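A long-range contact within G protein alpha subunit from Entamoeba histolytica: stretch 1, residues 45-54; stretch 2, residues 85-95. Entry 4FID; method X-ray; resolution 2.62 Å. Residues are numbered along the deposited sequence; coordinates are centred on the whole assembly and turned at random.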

ATOM      1  N   ILE A  45       4.764 -15.591   2.136  1.00 31.94           N
ATOM      2  CA  ILE A  45       5.419 -15.229   0.882  1.00 33.92           C
ATOM      3  C   ILE A  45       5.456 -16.422  -0.068  1.00 32.01           C
ATOM      4  O   ILE A  45       5.094 -16.307  -1.248  1.00 30.70           O
ATOM      5  CB  ILE A  45       6.831 -14.700   1.101  1.00 32.93           C
ATOM      6  CG1 ILE A  45       6.767 -13.354   1.830  1.00 26.35           C
ATOM      7  CG2 ILE A  45       7.557 -14.582  -0.243  1.00 30.68           C
ATOM      8  CD1 ILE A  45       8.120 -12.876   2.316  1.00 30.65           C
ATOM      9  N   CYS A  46       5.859 -17.575   0.449  1.00 24.24           N
ATOM     10  CA  CYS A  46       5.887 -18.769  -0.382  1.00 31.76           C
ATOM     11  C   CYS A  46       4.487 -19.140  -0.885  1.00 39.06           C
ATOM     12  O   CYS A  46       4.311 -19.510  -2.040  1.00 47.10           O
ATOM     13  CB  CYS A  46       6.578 -19.931   0.345  1.00 25.67           C
ATOM     14  SG  CYS A  46       8.370 -19.649   0.574  1.00 47.55           S
ATOM     15  N   SER A  47       3.494 -19.008  -0.020  1.00 37.20           N
ATOM     16  CA  SER A  47       2.104 -19.238  -0.393  1.00 39.48           C
ATOM     17  C   SER A  47       1.605 -18.272  -1.492  1.00 35.09           C
ATOM     18  O   SER A  47       0.974 -18.698  -2.476  1.00 36.17           O
ATOM     19  CB  SER A  47       1.219 -19.131   0.853  1.00 38.41           C
ATOM     20  OG  SER A  47      -0.130 -19.392   0.534  1.00 38.39           O
ATOM     21  N   ASN A  48       1.866 -16.980  -1.303  1.00 23.99           N
ATOM     22  CA  ASN A  48       1.505 -15.963  -2.294  1.00 30.72           C
ATOM     23  C   ASN A  48       2.080 -16.232  -3.696  1.00 38.79           C
ATOM     24  O   ASN A  48       1.465 -15.865  -4.697  1.00 39.88           O
ATOM     25  CB  ASN A  48       1.961 -14.575  -1.841  1.00 34.26           C
ATOM     26  CG  ASN A  48       1.185 -14.060  -0.669  1.00 46.07           C
ATOM     27  OD1 ASN A  48       0.166 -14.641  -0.295  1.00 50.87           O
ATOM     28  ND2 ASN A  48       1.649 -12.965  -0.075  1.00 50.25           N
ATOM     29  N   VAL A  49       3.267 -16.840  -3.765  1.00 38.18           N
ATOM     30  CA  VAL A  49       3.865 -17.147  -5.055  1.00 39.93           C
ATOM     31  C   VAL A  49       2.904 -18.030  -5.829  1.00 38.72           C
ATOM     32  O   VAL A  49       2.583 -17.749  -6.989  1.00 36.53           O
ATOM     33  CB  VAL A  49       5.278 -17.834  -4.945  1.00 41.38           C
ATOM     34  CG1 VAL A  49       5.720 -18.396  -6.295  1.00 40.10           C
ATOM     35  CG2 VAL A  49       6.335 -16.868  -4.405  1.00 29.62           C
ATOM     36  N   VAL A  50       2.414 -19.080  -5.171  1.00 40.27           N
ATOM     37  CA  VAL A  50       1.554 -20.060  -5.834  1.00 38.36           C
ATOM     38  C   VAL A  50       0.133 -19.537  -6.059  1.00 41.33           C
ATOM     39  O   VAL A  50      -0.410 -19.645  -7.170  1.00 38.46           O
ATOM     40  CB  VAL A  50       1.520 -21.405  -5.086  1.00 40.09           C
ATOM     41  CG1 VAL A  50       0.514 -22.348  -5.730  1.00 37.31           C
ATOM     42  CG2 VAL A  50       2.915 -22.044  -5.051  1.00 39.28           C
ATOM     43  N   THR A  51      -0.465 -18.952  -5.025  1.00 39.46           N
ATOM     44  CA  THR A  51      -1.853 -18.514  -5.146  1.00 36.62           C
ATOM     45  C   THR A  51      -2.028 -17.403  -6.189  1.00 39.28           C
ATOM     46  O   THR A  51      -2.988 -17.431  -6.953  1.00 43.68           O
ATOM     47  CB  THR A  51      -2.499 -18.147  -3.775  1.00 33.42           C
ATOM     48  OG1 THR A  51      -1.962 -16.918  -3.268  1.00 39.05           O
ATOM     49  CG2 THR A  51      -2.268 -19.254  -2.767  1.00 26.51           C
ATOM     50  N   CYS A  52      -1.098 -16.446  -6.236  1.00 36.56           N
ATOM     51  CA  CYS A  52      -1.123 -15.394  -7.262  1.00 32.06           C
ATOM     52  C   CYS A  52      -1.040 -15.956  -8.670  1.00 35.72           C
ATOM     53  O   CYS A  52      -1.594 -15.371  -9.594  1.00 40.15           O
ATOM     54  CB  CYS A  52       0.035 -14.413  -7.090  1.00 34.29           C
ATOM     55  SG  CYS A  52      -0.113 -13.184  -5.766  1.00 37.52           S
HETATM   56  N   MSE A  53      -0.335 -17.076  -8.842  1.00 36.80           N
HETATM   57  CA  MSE A  53      -0.176 -17.676 -10.164  1.00 28.83           C
HETATM   58  C   MSE A  53      -1.357 -18.560 -10.527  1.00 28.42           C
HETATM   59  O   MSE A  53      -1.761 -18.598 -11.686  1.00 30.99           O
HETATM   60  CB  MSE A  53       1.149 -18.443 -10.298  1.00 30.62           C
HETATM   61  CG  MSE A  53       1.378 -19.044 -11.710  1.00 40.69           C
HETATM   62 SE   MSE A  53       1.413 -17.756 -13.248  1.00 66.40          SE
HETATM   63  CE  MSE A  53       3.137 -16.879 -12.982  1.00 45.87           C
ATOM     64  N   ARG A  54      -1.918 -19.261  -9.543  1.00 33.06           N
ATOM     65  CA  ARG A  54      -3.194 -19.959  -9.743  1.00 33.80           C
ATOM     66  C   ARG A  54      -4.230 -18.965 -10.251  1.00 37.09           C
ATOM     67  O   ARG A  54      -4.944 -19.249 -11.207  1.00 39.40           O
ATOM     68  CB  ARG A  54      -3.694 -20.615  -8.450  1.00 34.00           C
ATOM     69  CG  ARG A  54      -2.902 -21.835  -8.025  1.00 34.84           C
ATOM     70  CD  ARG A  54      -3.376 -22.394  -6.699  1.00 39.36           C
ATOM     71  NE  ARG A  54      -2.633 -23.606  -6.353  1.00 46.56           N
ATOM     72  CZ  ARG A  54      -2.683 -24.234  -5.177  1.00 47.55           C
ATOM     73  NH1 ARG A  54      -3.450 -23.778  -4.188  1.00 41.42           N
ATOM     74  NH2 ARG A  54      -1.950 -25.324  -4.989  1.00 48.12           N
ATOM     75  N   PRO A  85       7.790 -27.304   1.680  1.00 69.94           N
ATOM     76  CA  PRO A  85       8.894 -27.129   0.734  1.00 61.10           C
ATOM     77  C   PRO A  85       8.290 -27.370  -0.645  1.00 54.72           C
ATOM     78  O   PRO A  85       7.559 -28.336  -0.835  1.00 50.39           O
ATOM     79  CB  PRO A  85       9.917 -28.230   1.083  1.00 63.58           C
ATOM     80  CG  PRO A  85       9.234 -29.118   2.122  1.00 67.36           C
ATOM     81  CD  PRO A  85       7.802 -28.669   2.242  1.00 69.58           C
ATOM     82  N   PHE A  86       8.565 -26.467  -1.580  1.00 55.99           N
ATOM     83  CA  PHE A  86       8.059 -26.566  -2.945  1.00 49.93           C
ATOM     84  C   PHE A  86       8.567 -27.833  -3.626  1.00 54.67           C
ATOM     85  O   PHE A  86       9.699 -28.271  -3.378  1.00 59.37           O
ATOM     86  CB  PHE A  86       8.519 -25.370  -3.780  1.00 43.46           C
ATOM     87  CG  PHE A  86       7.855 -24.069  -3.425  1.00 49.42           C
ATOM     88  CD1 PHE A  86       6.484 -23.985  -3.274  1.00 53.80           C
ATOM     89  CD2 PHE A  86       8.605 -22.907  -3.303  1.00 49.38           C
ATOM     90  CE1 PHE A  86       5.883 -22.773  -2.967  1.00 51.69           C
ATOM     91  CE2 PHE A  86       8.008 -21.694  -3.010  1.00 46.95           C
ATOM     92  CZ  PHE A  86       6.647 -21.627  -2.841  1.00 47.86           C
ATOM     93  N   SER A  87       7.741 -28.405  -4.497  1.00 51.97           N
ATOM     94  CA  SER A  87       8.181 -29.490  -5.357  1.00 56.51           C
ATOM     95  C   SER A  87       9.297 -28.965  -6.247  1.00 56.90           C
ATOM     96  O   SER A  87       9.358 -27.782  -6.528  1.00 58.01           O
ATOM     97  CB  SER A  87       7.020 -30.020  -6.205  1.00 58.22           C
ATOM     98  OG  SER A  87       6.723 -29.165  -7.297  1.00 53.37           O
ATOM     99  N   PRO A  88      10.186 -29.851  -6.690  1.00 62.07           N
ATOM    100  CA  PRO A  88      11.358 -29.419  -7.464  1.00 63.64           C
ATOM    101  C   PRO A  88      10.997 -28.669  -8.744  1.00 59.99           C
ATOM    102  O   PRO A  88      11.749 -27.791  -9.179  1.00 55.08           O
ATOM    103  CB  PRO A  88      12.080 -30.737  -7.790  1.00 67.46           C
ATOM    104  CG  PRO A  88      11.096 -31.831  -7.465  1.00 70.43           C
ATOM    105  CD  PRO A  88      10.197 -31.293  -6.404  1.00 67.06           C
ATOM    106  N   GLU A  89       9.849 -29.003  -9.322  1.00 60.75           N
ATOM    107  CA  GLU A  89       9.417 -28.402 -10.583  1.00 58.93           C
ATOM    108  C   GLU A  89       8.648 -27.080 -10.434  1.00 48.62           C
ATOM    109  O   GLU A  89       8.330 -26.427 -11.431  1.00 43.64           O
ATOM    110  CB  GLU A  89       8.576 -29.408 -11.354  1.00 68.70           C
ATOM    111  CG  GLU A  89       7.904 -30.408 -10.448  1.00 82.09           C
ATOM    112  CD  GLU A  89       8.312 -31.816 -10.773  1.00 93.82           C
ATOM    113  OE1 GLU A  89       7.534 -32.494 -11.476  1.00101.22           O
ATOM    114  OE2 GLU A  89       9.409 -32.236 -10.339  1.00 94.95           O
ATOM    115  N   LEU A  90       8.360 -26.684  -9.200  1.00 49.23           N
ATOM    116  CA  LEU A  90       7.619 -25.456  -8.982  1.00 45.59           C
ATOM    117  C   LEU A  90       8.360 -24.272  -9.591  1.00 46.26           C
ATOM    118  O   LEU A  90       7.826 -23.584 -10.451  1.00 47.65           O
ATOM    119  CB  LEU A  90       7.322 -25.237  -7.497  1.00 44.89           C
ATOM    120  CG  LEU A  90       6.390 -24.085  -7.112  1.00 39.87           C
ATOM    121  CD1 LEU A  90       7.178 -22.785  -6.942  1.00 44.77           C
ATOM    122  CD2 LEU A  90       5.281 -23.917  -8.134  1.00 29.28           C
ATOM    123  N   VAL A  91       9.593 -24.042  -9.161  1.00 48.15           N
ATOM    124  CA  VAL A  91      10.385 -22.949  -9.718  1.00 48.46           C
ATOM    125  C   VAL A  91      10.292 -22.888 -11.247  1.00 53.25           C
ATOM    126  O   VAL A  91      10.017 -21.840 -11.830  1.00 53.84           O
ATOM    127  CB  VAL A  91      11.857 -23.084  -9.345  1.00 47.76           C
ATOM    128  CG1 VAL A  91      12.608 -21.852  -9.780  1.00 50.89           C
ATOM    129  CG2 VAL A  91      11.993 -23.290  -7.862  1.00 52.84           C
ATOM    130  N   GLY A  92      10.521 -24.027 -11.887  1.00 48.82           N
ATOM    131  CA  GLY A  92      10.665 -24.057 -13.317  1.00 41.54           C
ATOM    132  C   GLY A  92       9.419 -23.595 -14.020  1.00 48.69           C
ATOM    133  O   GLY A  92       9.486 -22.818 -14.964  1.00 56.35           O
ATOM    134  N   ASP A  93       8.263 -24.067 -13.579  1.00 45.80           N
ATOM    135  CA  ASP A  93       7.064 -23.713 -14.317  1.00 41.21           C
ATOM    136  C   ASP A  93       6.451 -22.374 -13.919  1.00 39.35           C
ATOM    137  O   ASP A  93       5.686 -21.794 -14.682  1.00 36.98           O
ATOM    138  CB  ASP A  93       6.061 -24.876 -14.435  1.00 50.75           C
ATOM    139  CG  ASP A  93       5.566 -25.362 -13.121  1.00 57.02           C
ATOM    140  OD1 ASP A  93       6.060 -24.846 -12.091  1.00 63.77           O
ATOM    141  OD2 ASP A  93       4.662 -26.229 -13.135  1.00 50.71           O
ATOM    142  N   VAL A  94       6.827 -21.853 -12.757  1.00 45.31           N
ATOM    143  CA  VAL A  94       6.555 -20.450 -12.481  1.00 45.89           C
ATOM    144  C   VAL A  94       7.238 -19.556 -13.528  1.00 46.11           C
ATOM    145  O   VAL A  94       6.622 -18.613 -14.034  1.00 45.67           O
ATOM    146  CB  VAL A  94       6.952 -20.021 -11.042  1.00 49.11           C
ATOM    147  CG1 VAL A  94       6.974 -18.502 -10.914  1.00 45.21           C
ATOM    148  CG2 VAL A  94       6.005 -20.632 -10.016  1.00 46.86           C
ATOM    149  N   GLU A  95       8.491 -19.858 -13.877  1.00 45.84           N
ATOM    150  CA  GLU A  95       9.231 -19.027 -14.844  1.00 48.18           C
ATOM    151  C   GLU A  95       8.693 -19.147 -16.264  1.00 47.58           C
ATOM    152  O   GLU A  95       8.596 -18.153 -16.985  1.00 53.76           O
ATOM    153  CB  GLU A  95      10.703 -19.387 -14.868  1.00 52.02           C
ATOM    154  CG  GLU A  95      11.482 -18.963 -13.675  1.00 65.67           C
ATOM    155  CD  GLU A  95      12.709 -19.820 -13.510  1.00 85.28           C
ATOM    156  OE1 GLU A  95      12.766 -20.888 -14.162  1.00 88.33           O
ATOM    157  OE2 GLU A  95      13.607 -19.440 -12.732  1.00 97.29           O
TER

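The closest approach in this contact is made not by two side chains but by the rim of an aromatic ring and a backbone carbonyl: Phe86 CZ lies 3.3 Å from Cys46 O, and the oxygen sits near the plane of the ring. Such an edge-on approach is electrostatically sensible, because the hydrogens around a phenyl ring carry a slight positive charge and the carbonyl oxygen a negative one. Within the helix, Cys46 O accepts only a weak hydrogen bond, from Val49 N at 3.3 Å.

The example illustrates how two segments distant in sequence can pack without a single hydrogen bond between them. Phe86, in the loop that precedes the second helix, reaches across with chi1 in the m well and gives up more surface to the contact than any other residue. Its CZ also meets Cys46 CB at 3.6 Å, while Cys46 SG stands 5.0 Å from the centroid of the Phe86 ring, in an oblique sulfur-aromatic arrangement. One turn along the first helix, Val50 CG2 touches Phe86 CE1 at 3.7 Å and, more loosely, Leu90 CD2 at 4.3 Å, so a single methyl bridges the loop and the helix that follows it.

Farther along the second helix, at Val94, the closest approaches are longer. The helix axes come no nearer than 11.7 Å, at an angle of 43°. Val49 CG1 lies 4.4 Å from Val94 CG2. Met53, a selenomethionine, helps to span this gap. Its side chain folds back through p rotamers at chi2 and chi3, bringing Met53 CE to 4.0 Å from Val94 O. The two stretches together bury 307 Å², a modest area in which the shortest approaches are to one ring, and the others, at 4.0 to 4.4 Å, are aliphatic contacts and one between a methyl and a carbonyl oxygen.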